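Local structure of pullulanase (Bacillus acidopullulyticus, 2WAN) at residues R330-T335 / N362-L367. The protein hydrolyses the alpha-1,6-glucosidic linkages of pullulan and, as a debranching enzyme, probably those at the branch points of starch-type polysaccharides. Numbering follows the deposited sequence.
Sequences RVWAPT and NGTWKL
Val331 and Trp365 form the hydrogen-bonded pair of this antiparallel ladder: Val331 N donates to Trp365 O at 3.0 Å, and Trp365 N returns a bond to Val331 O at 2.8 Å. Both are near-straight, with N-H...O angles above 160°. The second acceptor also receives a CA-H...O contact from Thr364. Beyond the end of strand 326-332 a third backbone bond follows, Ala333 N to Gly363 O at 2.9 Å.

The Arg330 guanidinium is accounted for nitrogen by nitrogen. NH1 gives a hydrogen to Thr364 OG1 at 3.0 Å, with the oxygen in the guanidinium plane, and also reaches Ser360; NE forms a salt bridge with Asp317; NH2 donates to a water that accepts from Lys366 NZ as well. Thr364 OG1 meets NH1 from between its own backbone N and carbonyl carbon (chi1 69°). Lys366 runs alongside, its CB over the centre of one guanidinium face. The like charges stand 4.6 Å apart at Arg330 NH2 and Lys366 NZ, and Asp317 together with the shared water probably offsets part of the repulsion. An alanine in place of Arg330 would probably leave Asp317 without this countercharge and Thr364 OG1 without this donor, though OG1 would keep its bond to Asp361 O.

Both indole N-H groups bond weakly across the contact. Asn362 O lies at the ring edge, 2.9 Å from Trp332 NE1, with an N-H...O angle of only 125°; a second weak bond goes to Tyr311 O. Pro334 CD covers one face of this ring. Trp365 NE1 lies 3.4 Å from Ala333 O, a weak bond supplemented by a water that links the two.

Strands 326-332 and 364-370 are thus joined within the CBM48 beta domain by backbone bonds, while the guanidinium uses all three nitrogens and the buried indole N-H groups rely on weak or water-shared bonds.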
loop_
_atom_site.group_PDB
_atom_site.type_symbol
_atom_site.label_atom_id
_atom_site.label_comp_id
_atom_site.label_asym_id
_atom_site.label_seq_id
_atom_site.Cartn_x
_atom_site.Cartn_y
_atom_site.Cartn_z
ATOM N N ARG A 330 2.630 -2.648 28.615
ATOM C CA ARG A 330 3.043 -3.913 28.009
ATOM C C ARG A 330 3.734 -3.653 26.689
ATOM O O ARG A 330 3.252 -2.848 25.876
ATOM C CB ARG A 330 1.871 -4.883 27.807
ATOM C CG ARG A 330 2.361 -6.318 27.476
ATOM C CD ARG A 330 1.230 -7.298 27.215
ATOM N NE ARG A 330 0.446 -7.615 28.416
ATOM C CZ ARG A 330 0.676 -8.653 29.219
ATOM N NH1 ARG A 330 1.682 -9.483 28.977
ATOM N NH2 ARG A 330 -0.104 -8.862 30.270
ATOM N N VAL A 331 4.882 -4.308 26.504
ATOM C CA VAL A 331 5.700 -4.152 25.290
ATOM C C VAL A 331 6.221 -5.517 24.843
ATOM O O VAL A 331 6.570 -6.363 25.683
ATOM C CB VAL A 331 6.883 -3.146 25.511
ATOM C CG1 VAL A 331 7.874 -3.660 26.587
ATOM C CG2 VAL A 331 7.612 -2.836 24.195
ATOM N N TRP A 332 6.259 -5.739 23.525
ATOM C CA TRP A 332 6.787 -6.979 22.959
ATOM C C TRP A 332 8.280 -6.837 22.683
ATOM O O TRP A 332 8.690 -6.027 21.853
ATOM C CB TRP A 332 6.029 -7.334 21.668
ATOM C CG TRP A 332 6.350 -8.712 21.119
ATOM C CD1 TRP A 332 6.061 -9.922 21.696
ATOM C CD2 TRP A 332 7.004 -8.999 19.880
ATOM N NE1 TRP A 332 6.509 -10.953 20.884
ATOM C CE2 TRP A 332 7.085 -10.410 19.763
ATOM C CE3 TRP A 332 7.517 -8.199 18.845
ATOM C CZ2 TRP A 332 7.673 -11.037 18.650
ATOM C CZ3 TRP A 332 8.105 -8.821 17.748
ATOM C CH2 TRP A 332 8.178 -10.228 17.661
ATOM N N ALA A 333 9.100 -7.603 23.403
ATOM C CA ALA A 333 10.554 -7.521 23.242
ATOM C C ALA A 333 11.170 -8.901 23.504
ATOM O O ALA A 333 11.844 -9.109 24.526
ATOM C CB ALA A 333 11.149 -6.475 24.173
ATOM N N PRO A 334 10.941 -9.837 22.568
ATOM C CA PRO A 334 11.241 -11.258 22.780
ATOM C C PRO A 334 12.724 -11.594 22.858
ATOM O O PRO A 334 13.076 -12.686 23.324
ATOM C CB PRO A 334 10.596 -11.939 21.568
ATOM C CG PRO A 334 10.634 -10.910 20.500
ATOM C CD PRO A 334 10.348 -9.603 21.233
ATOM N N THR A 335 13.585 -10.686 22.413
ATOM C CA THR A 335 15.030 -10.937 22.481
ATOM C C THR A 335 15.733 -10.158 23.601
ATOM O O THR A 335 16.934 -10.334 23.836
ATOM C CB THR A 335 15.714 -10.630 21.149
ATOM O OG1 THR A 335 15.620 -9.228 20.889
ATOM C CG2 THR A 335 15.071 -11.425 20.012
ATOM N N ASN A 362 4.723 -14.738 25.818
ATOM C CA ASN A 362 5.080 -14.662 24.397
ATOM C C ASN A 362 6.025 -13.511 24.060
ATOM O O ASN A 362 5.834 -12.797 23.066
ATOM C CB ASN A 362 3.805 -14.611 23.535
ATOM C CG ASN A 362 2.800 -15.688 23.930
ATOM O OD1 ASN A 362 1.661 -15.397 24.291
ATOM N ND2 ASN A 362 3.239 -16.946 23.888
ATOM N N GLY A 363 7.044 -13.335 24.893
ATOM C CA GLY A 363 8.076 -12.350 24.629
ATOM C C GLY A 363 7.743 -10.942 25.086
ATOM O O GLY A 363 8.545 -10.025 24.881
ATOM N N THR A 364 6.592 -10.769 25.734
ATOM C CA THR A 364 6.234 -9.452 26.258
ATOM C C THR A 364 6.806 -9.195 27.653
ATOM O O THR A 364 7.146 -10.125 28.393
ATOM C CB THR A 364 4.702 -9.186 26.269
ATOM O OG1 THR A 364 4.060 -10.019 27.249
ATOM C CG2 THR A 364 4.089 -9.438 24.886
ATOM N N TRP A 365 6.900 -7.912 27.990
ATOM C CA TRP A 365 7.241 -7.450 29.327
ATOM C C TRP A 365 6.095 -6.567 29.791
ATOM O O TRP A 365 5.538 -5.782 29.013
ATOM C CB TRP A 365 8.550 -6.662 29.308
ATOM C CG TRP A 365 9.776 -7.497 28.994
ATOM C CD1 TRP A 365 10.099 -8.074 27.796
ATOM C CD2 TRP A 365 10.847 -7.812 29.894
ATOM N NE1 TRP A 365 11.301 -8.748 27.899
ATOM C CE2 TRP A 365 11.784 -8.595 29.175
ATOM C CE3 TRP A 365 11.102 -7.516 31.241
ATOM C CZ2 TRP A 365 12.966 -9.078 29.759
ATOM C CZ3 TRP A 365 12.278 -8.000 31.822
ATOM C CH2 TRP A 365 13.189 -8.776 31.083
ATOM N N LYS A 366 5.740 -6.686 31.066
ATOM C CA LYS A 366 4.579 -5.976 31.579
ATOM C C LYS A 366 4.853 -5.313 32.919
ATOM O O LYS A 366 5.777 -5.699 33.648
ATOM C CB LYS A 366 3.381 -6.917 31.701
ATOM C CG LYS A 366 3.508 -7.941 32.842
ATOM C CD LYS A 366 2.251 -8.756 33.001
ATOM C CE LYS A 366 2.297 -9.579 34.291
ATOM N NZ LYS A 366 1.048 -10.373 34.472
ATOM N N LEU A 367 4.032 -4.323 33.247
ATOM C CA LEU A 367 4.066 -3.729 34.588
ATOM C C LEU A 367 2.804 -2.944 34.879
ATOM O O LEU A 367 2.336 -2.165 34.034
ATOM C CB LEU A 367 5.284 -2.815 34.769
ATOM C CG LEU A 367 5.555 -2.335 36.200
ATOM C CD1 LEU A 367 5.900 -3.545 37.094
ATOM C CD2 LEU A 367 6.689 -1.318 36.206
HETATM O O HOH W 1 -0.170 -11.307 31.776
HETATM O O HOH W 2 12.704 -10.972 26.376
#